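Local atomic coordinates of cellobiose 2-epimerase (Ruminococcus albus, PDB entry 3VW5), a protein that catalyses the reversible epimerization of cellobiose to 4-O-beta-D-glucopyranosyl-D-mannose. Residues L70-K81 / Y122-A131. The protein carries 2 engineered substitutions. Sequence-based numbering, arbitrary orientation.
Sequences LDNAKHAYEFIK and YYRASGDKEA
L70 reaches across with CD1 to A125 CB, 4.1 Å away, and to the Y122 ring, while Y61 of helix 47-64 touches the same leucine. One turn on, A73 CB lies against CD1 of Y122, and the methylenes of K74 run past the phenol oxygen, K74 CB 3.4 Å from Y122 OH. L70, A73, K74 and Y77 form the hole that receives the Y122 knob. Y77 has CG anti to the backbone N (chi1 167°), which swings its ring onto Y122 in an offset stack, centroids 4.5 Å and planes 23° apart; its CB makes a CH-pi contact with the Y122 face opposite S126 OG. Farther out, Y77 CE1 meets A131 CB at 3.8 Å, and OH gives E130 OE1 a weak hydrogen bond near the ring plane. Replacing Y77 by an alanine is likely to leave Y122 without its stacking partner and E130 without its phenol donor. K81, bent at chi3, brings NZ to E130 OE1 at 3.0 Å, above the carboxylate plane, and also pairs with E78. Helix 67-84 of the (alpha/alpha)6 barrel thus packs against the end of helix 109-126 and the start of helix 129-145 through stacked tyrosines, with a salt-bridge network whose lysine probably eases repulsion between two glutamates.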
ATOM      1  N   LEU A  70       7.423  14.484 -12.183  1.00 50.61           N
ATOM      2  CA  LEU A  70       6.222  15.269 -11.926  1.00 45.63           C
ATOM      3  C   LEU A  70       5.285  15.305 -13.118  1.00 40.99           C
ATOM      4  O   LEU A  70       4.077  15.364 -12.949  1.00 48.48           O
ATOM      5  CB  LEU A  70       6.552  16.689 -11.483  1.00 50.58           C
ATOM      6  CG  LEU A  70       5.329  17.483 -10.975  1.00 51.65           C
ATOM      7  CD1 LEU A  70       4.806  16.931  -9.660  1.00 45.17           C
ATOM      8  CD2 LEU A  70       5.654  18.960 -10.816  1.00 50.41           C
ATOM      9  N   ASP A  71       5.829  15.259 -14.323  1.00 42.19           N
ATOM     10  CA  ASP A  71       4.983  15.236 -15.512  1.00 45.43           C
ATOM     11  C   ASP A  71       4.173  13.922 -15.595  1.00 45.80           C
ATOM     12  O   ASP A  71       2.987  13.928 -15.948  1.00 40.46           O
ATOM     13  CB  ASP A  71       5.809  15.484 -16.787  1.00 43.74           C
ATOM     14  CG  ASP A  71       4.934  15.727 -18.019  1.00 58.10           C
ATOM     15  OD1 ASP A  71       3.806  16.261 -17.872  1.00 62.77           O
ATOM     16  OD2 ASP A  71       5.367  15.389 -19.148  1.00 70.27           O
ATOM     17  N   ASN A  72       4.824  12.807 -15.261  1.00 48.77           N
ATOM     18  CA  ASN A  72       4.164  11.506 -15.177  1.00 39.99           C
ATOM     19  C   ASN A  72       3.127  11.434 -14.054  1.00 41.49           C
ATOM     20  O   ASN A  72       2.017  10.925 -14.252  1.00 36.40           O
ATOM     21  CB  ASN A  72       5.199  10.397 -15.011  1.00 39.69           C
ATOM     22  CG  ASN A  72       5.886  10.045 -16.320  1.00 45.98           C
ATOM     23  OD1 ASN A  72       5.349  10.270 -17.412  1.00 48.14           O
ATOM     24  ND2 ASN A  72       7.085   9.493 -16.215  1.00 45.66           N
ATOM     25  N   ALA A  73       3.491  11.948 -12.880  1.00 37.48           N
ATOM     26  CA  ALA A  73       2.517  12.140 -11.819  1.00 37.18           C
ATOM     27  C   ALA A  73       1.308  12.875 -12.388  1.00 41.70           C
ATOM     28  O   ALA A  73       0.172  12.386 -12.309  1.00 38.49           O
ATOM     29  CB  ALA A  73       3.111  12.892 -10.643  1.00 35.48           C
ATOM     30  N   LYS A  74       1.545  14.034 -12.992  1.00 37.60           N
ATOM     31  CA  LYS A  74       0.433  14.819 -13.509  1.00 42.07           C
ATOM     32  C   LYS A  74      -0.408  14.060 -14.531  1.00 36.26           C
ATOM     33  O   LYS A  74      -1.619  14.229 -14.577  1.00 43.19           O
ATOM     34  CB  LYS A  74       0.900  16.168 -14.076  1.00 51.92           C
ATOM     35  CG  LYS A  74      -0.228  16.984 -14.705  1.00 55.22           C
ATOM     36  CD  LYS A  74       0.259  18.322 -15.224  1.00 58.39           C
ATOM     37  CE  LYS A  74      -0.651  18.840 -16.339  1.00 68.08           C
ATOM     38  NZ  LYS A  74       0.144  19.499 -17.430  1.00 72.45           N
ATOM     39  N   HIS A  75       0.228  13.212 -15.332  1.00 38.88           N
ATOM     40  CA  HIS A  75      -0.485  12.425 -16.346  1.00 37.60           C
ATOM     41  C   HIS A  75      -1.484  11.484 -15.704  1.00 40.49           C
ATOM     42  O   HIS A  75      -2.616  11.366 -16.167  1.00 44.10           O
ATOM     43  CB  HIS A  75       0.493  11.618 -17.217  1.00 38.91           C
ATOM     44  CG  HIS A  75      -0.169  10.853 -18.326  1.00 39.84           C
ATOM     45  ND1 HIS A  75      -0.715  11.467 -19.432  1.00 39.54           N
ATOM     46  CD2 HIS A  75      -0.379   9.525 -18.491  1.00 40.86           C
ATOM     47  CE1 HIS A  75      -1.232  10.550 -20.232  1.00 41.65           C
ATOM     48  NE2 HIS A  75      -1.037   9.365 -19.688  1.00 43.35           N
ATOM     49  N   ALA A  76      -1.043  10.809 -14.644  1.00 35.13           N
ATOM     50  CA  ALA A  76      -1.893   9.906 -13.877  1.00 38.45           C
ATOM     51  C   ALA A  76      -2.995  10.663 -13.120  1.00 41.39           C
ATOM     52  O   ALA A  76      -4.174  10.276 -13.143  1.00 38.34           O
ATOM     53  CB  ALA A  76      -1.046   9.072 -12.909  1.00 37.13           C
ATOM     54  N   TYR A  77      -2.602  11.739 -12.444  1.00 37.32           N
ATOM     55  CA  TYR A  77      -3.569  12.626 -11.804  1.00 41.00           C
ATOM     56  C   TYR A  77      -4.733  12.997 -12.729  1.00 44.65           C
ATOM     57  O   TYR A  77      -5.908  12.895 -12.343  1.00 44.29           O
ATOM     58  CB  TYR A  77      -2.882  13.888 -11.299  1.00 38.01           C
ATOM     59  CG  TYR A  77      -3.820  14.996 -10.901  1.00 43.08           C
ATOM     60  CD1 TYR A  77      -4.525  14.937  -9.712  1.00 43.71           C
ATOM     61  CD2 TYR A  77      -3.973  16.134 -11.703  1.00 47.09           C
ATOM     62  CE1 TYR A  77      -5.379  15.974  -9.328  1.00 44.81           C
ATOM     63  CE2 TYR A  77      -4.821  17.165 -11.336  1.00 42.06           C
ATOM     64  CZ  TYR A  77      -5.522  17.079 -10.143  1.00 47.41           C
ATOM     65  OH  TYR A  77      -6.365  18.096  -9.756  1.00 51.47           O
ATOM     66  N   GLU A  78      -4.417  13.430 -13.945  1.00 40.87           N
ATOM     67  CA  GLU A  78      -5.474  13.848 -14.855  1.00 43.85           C
ATOM     68  C   GLU A  78      -6.426  12.695 -15.113  1.00 44.05           C
ATOM     69  O   GLU A  78      -7.646  12.865 -15.140  1.00 45.99           O
ATOM     70  CB  GLU A  78      -4.898  14.391 -16.164  1.00 46.32           C
ATOM     71  CG  GLU A  78      -4.348  15.811 -16.047  1.00 52.56           C
ATOM     72  CD  GLU A  78      -5.439  16.879 -16.096  1.00 66.04           C
ATOM     73  OE1 GLU A  78      -5.471  17.723 -15.165  1.00 65.94           O
ATOM     74  OE2 GLU A  78      -6.256  16.891 -17.063  1.00 66.24           O
ATOM     75  N   PHE A  79      -5.867  11.507 -15.281  1.00 39.99           N
ATOM     76  CA  PHE A  79      -6.689  10.344 -15.543  1.00 42.27           C
ATOM     77  C   PHE A  79      -7.679  10.116 -14.394  1.00 42.61           C
ATOM     78  O   PHE A  79      -8.855   9.834 -14.635  1.00 41.02           O
ATOM     79  CB  PHE A  79      -5.820   9.107 -15.789  1.00 39.23           C
ATOM     80  CG  PHE A  79      -6.596   7.911 -16.227  1.00 43.33           C
ATOM     81  CD1 PHE A  79      -7.064   7.816 -17.536  1.00 43.03           C
ATOM     82  CD2 PHE A  79      -6.874   6.879 -15.331  1.00 40.11           C
ATOM     83  CE1 PHE A  79      -7.796   6.710 -17.950  1.00 41.73           C
ATOM     84  CE2 PHE A  79      -7.601   5.776 -15.732  1.00 37.35           C
ATOM     85  CZ  PHE A  79      -8.064   5.688 -17.048  1.00 40.56           C
ATOM     86  N   ILE A  80      -7.205  10.262 -13.155  1.00 37.95           N
ATOM     87  CA  ILE A  80      -8.045  10.013 -11.984  1.00 42.30           C
ATOM     88  C   ILE A  80      -9.152  11.062 -11.854  1.00 43.59           C
ATOM     89  O   ILE A  80     -10.349  10.734 -11.813  1.00 42.03           O
ATOM     90  CB  ILE A  80      -7.203   9.973 -10.687  1.00 44.25           C
ATOM     91  CG1 ILE A  80      -6.335   8.718 -10.655  1.00 37.84           C
ATOM     92  CG2 ILE A  80      -8.089  10.034  -9.447  1.00 36.19           C
ATOM     93  CD1 ILE A  80      -5.270   8.752  -9.584  1.00 34.86           C
ATOM     94  N   LYS A  81      -8.739  12.325 -11.809  1.00 42.50           N
ATOM     95  CA  LYS A  81      -9.667  13.449 -11.747  1.00 42.78           C
ATOM     96  C   LYS A  81     -10.745  13.403 -12.830  1.00 39.92           C
ATOM     97  O   LYS A  81     -11.925  13.568 -12.543  1.00 47.13           O
ATOM     98  CB  LYS A  81      -8.888  14.763 -11.824  1.00 48.11           C
ATOM     99  CG  LYS A  81      -9.743  16.015 -11.786  1.00 45.77           C
ATOM    100  CD  LYS A  81      -8.872  17.255 -11.828  1.00 52.57           C
ATOM    101  CE  LYS A  81      -8.310  17.490 -13.221  1.00 55.84           C
ATOM    102  NZ  LYS A  81      -7.391  18.666 -13.225  1.00 67.73           N
ATOM    103  N   TYR A 122       0.246  14.265  -4.319  1.00 35.59           N
ATOM    104  CA  TYR A 122       0.425  15.030  -5.540  1.00 39.13           C
ATOM    105  C   TYR A 122       0.366  16.505  -5.210  1.00 44.04           C
ATOM    106  O   TYR A 122       1.130  17.299  -5.764  1.00 46.98           O
ATOM    107  CB  TYR A 122      -0.634  14.679  -6.574  1.00 35.98           C
ATOM    108  CG  TYR A 122      -0.523  15.508  -7.827  1.00 42.61           C
ATOM    109  CD1 TYR A 122       0.577  15.392  -8.660  1.00 38.10           C
ATOM    110  CD2 TYR A 122      -1.530  16.407  -8.179  1.00 46.45           C
ATOM    111  CE1 TYR A 122       0.674  16.144  -9.805  1.00 43.97           C
ATOM    112  CE2 TYR A 122      -1.444  17.164  -9.320  1.00 44.38           C
ATOM    113  CZ  TYR A 122      -0.335  17.036 -10.132  1.00 44.92           C
ATOM    114  OH  TYR A 122      -0.243  17.808 -11.270  1.00 48.73           O
ATOM    115  N   TYR A 123      -0.523  16.866  -4.285  1.00 41.41           N
ATOM    116  CA  TYR A 123      -0.555  18.228  -3.760  1.00 39.82           C
ATOM    117  C   TYR A 123       0.779  18.605  -3.102  1.00 42.74           C
ATOM    118  O   TYR A 123       1.353  19.643  -3.422  1.00 41.67           O
ATOM    119  CB  TYR A 123      -1.734  18.429  -2.793  1.00 41.00           C
ATOM    120  CG  TYR A 123      -1.671  19.718  -1.995  1.00 46.87           C
ATOM    121  CD1 TYR A 123      -1.823  20.966  -2.623  1.00 50.01           C
ATOM    122  CD2 TYR A 123      -1.455  19.691  -0.620  1.00 38.46           C
ATOM    123  CE1 TYR A 123      -1.759  22.134  -1.904  1.00 43.68           C
ATOM    124  CE2 TYR A 123      -1.388  20.843   0.106  1.00 44.12           C
ATOM    125  CZ  TYR A 123      -1.542  22.067  -0.536  1.00 49.89           C
ATOM    126  OH  TYR A 123      -1.479  23.221   0.208  1.00 50.61           O
ATOM    127  N   ARG A 124       1.282  17.772  -2.192  1.00 40.46           N
ATOM    128  CA  ARG A 124       2.575  18.056  -1.569  1.00 38.76           C
ATOM    129  C   ARG A 124       3.654  18.174  -2.631  1.00 42.40           C
ATOM    130  O   ARG A 124       4.709  18.753  -2.411  1.00 42.28           O
ATOM    131  CB  ARG A 124       2.963  16.967  -0.573  1.00 36.83           C
ATOM    132  CG  ARG A 124       2.058  16.894   0.633  1.00 40.61           C
ATOM    133  CD  ARG A 124       2.552  15.848   1.617  1.00 41.53           C
ATOM    134  NE  ARG A 124       3.921  16.100   2.051  1.00 45.81           N
ATOM    135  CZ  ARG A 124       4.884  15.182   2.092  1.00 53.16           C
ATOM    136  NH1 ARG A 124       4.645  13.923   1.704  1.00 41.64           N
ATOM    137  NH2 ARG A 124       6.097  15.526   2.520  1.00 48.77           N
ATOM    138  N   ALA A 125       3.379  17.605  -3.792  1.00 43.52           N
ATOM    139  CA  ALA A 125       4.367  17.564  -4.846  1.00 42.89           C
ATOM    140  C   ALA A 125       4.314  18.800  -5.740  1.00 46.76           C
ATOM    141  O   ALA A 125       5.360  19.314  -6.117  1.00 43.04           O
ATOM    142  CB  ALA A 125       4.206  16.291  -5.681  1.00 42.53           C
ATOM    143  N   SER A 126       3.108  19.280  -6.058  1.00 47.16           N
ATOM    144  CA  SER A 126       2.911  20.117  -7.239  1.00 43.19           C
ATOM    145  C   SER A 126       2.773  21.657  -7.105  1.00 55.60           C
ATOM    146  O   SER A 126       3.090  22.368  -8.072  1.00 77.63           O
ATOM    147  CB  SER A 126       1.805  19.547  -8.120  1.00 44.74           C
ATOM    148  OG  SER A 126       0.641  19.315  -7.343  1.00 50.02           O
ATOM    149  N   GLY A 127       2.253  22.213  -6.014  1.00 49.47           N
ATOM    150  CA  GLY A 127       1.204  21.642  -5.224  1.00 48.34           C
ATOM    151  C   GLY A 127      -0.051  22.332  -5.730  1.00 46.83           C
ATOM    152  O   GLY A 127      -0.410  23.412  -5.274  1.00 41.33           O
ATOM    153  N   ASP A 128      -0.668  21.708  -6.729  1.00 44.45           N
ATOM    154  CA  ASP A 128      -1.974  22.073  -7.257  1.00 40.80           C
ATOM    155  C   ASP A 128      -3.039  21.960  -6.162  1.00 46.49           C
ATOM    156  O   ASP A 128      -3.294  20.875  -5.631  1.00 46.80           O
ATOM    157  CB  ASP A 128      -2.307  21.127  -8.414  1.00 36.97           C
ATOM    158  CG  ASP A 128      -3.600  21.475  -9.100  1.00 48.42           C
ATOM    159  OD1 ASP A 128      -3.823  20.994 -10.241  1.00 45.53           O
ATOM    160  OD2 ASP A 128      -4.388  22.245  -8.503  1.00 50.79           O
ATOM    161  N   LYS A 129      -3.659  23.082  -5.825  1.00 46.57           N
ATOM    162  CA  LYS A 129      -4.621  23.128  -4.727  1.00 51.30           C
ATOM    163  C   LYS A 129      -5.939  22.416  -5.052  1.00 48.02           C
ATOM    164  O   LYS A 129      -6.763  22.187  -4.171  1.00 52.79           O
ATOM    165  CB  LYS A 129      -4.887  24.577  -4.309  1.00 46.78           C
ATOM    166  CG  LYS A 129      -4.341  24.931  -2.928  1.00 59.15           C
ATOM    167  CD  LYS A 129      -3.753  26.333  -2.899  1.00 62.35           C
ATOM    168  CE  LYS A 129      -4.660  27.347  -3.620  1.00 66.57           C
ATOM    169  NZ  LYS A 129      -3.909  28.596  -4.032  1.00 73.01           N
ATOM    170  N   GLU A 130      -6.137  22.081  -6.313  1.00 41.16           N
ATOM    171  CA  GLU A 130      -7.347  21.400  -6.730  1.00 43.78           C
ATOM    172  C   GLU A 130      -7.230  19.915  -6.377  1.00 50.48           C
ATOM    173  O   GLU A 130      -8.232  19.243  -6.109  1.00 46.94           O
ATOM    174  CB  GLU A 130      -7.551  21.605  -8.230  1.00 37.25           C
ATOM    175  CG  GLU A 130      -8.648  20.780  -8.859  1.00 49.66           C
ATOM    176  CD  GLU A 130      -8.668  20.912 -10.383  1.00 69.24           C
ATOM    177  OE1 GLU A 130      -7.598  20.747 -11.039  1.00 73.14           O
ATOM    178  OE2 GLU A 130      -9.756  21.196 -10.938  1.00 69.64           O
ATOM    179  N   ALA A 131      -5.993  19.417  -6.365  1.00 47.52           N
ATOM    180  CA  ALA A 131      -5.706  18.066  -5.907  1.00 45.69           C
ATOM    181  C   ALA A 131      -6.034  17.901  -4.413  1.00 45.13           C
ATOM    182  O   ALA A 131      -6.558  16.862  -3.992  1.00 43.67           O
ATOM    183  CB  ALA A 131      -4.243  17.700  -6.187  1.00 42.77           C
TER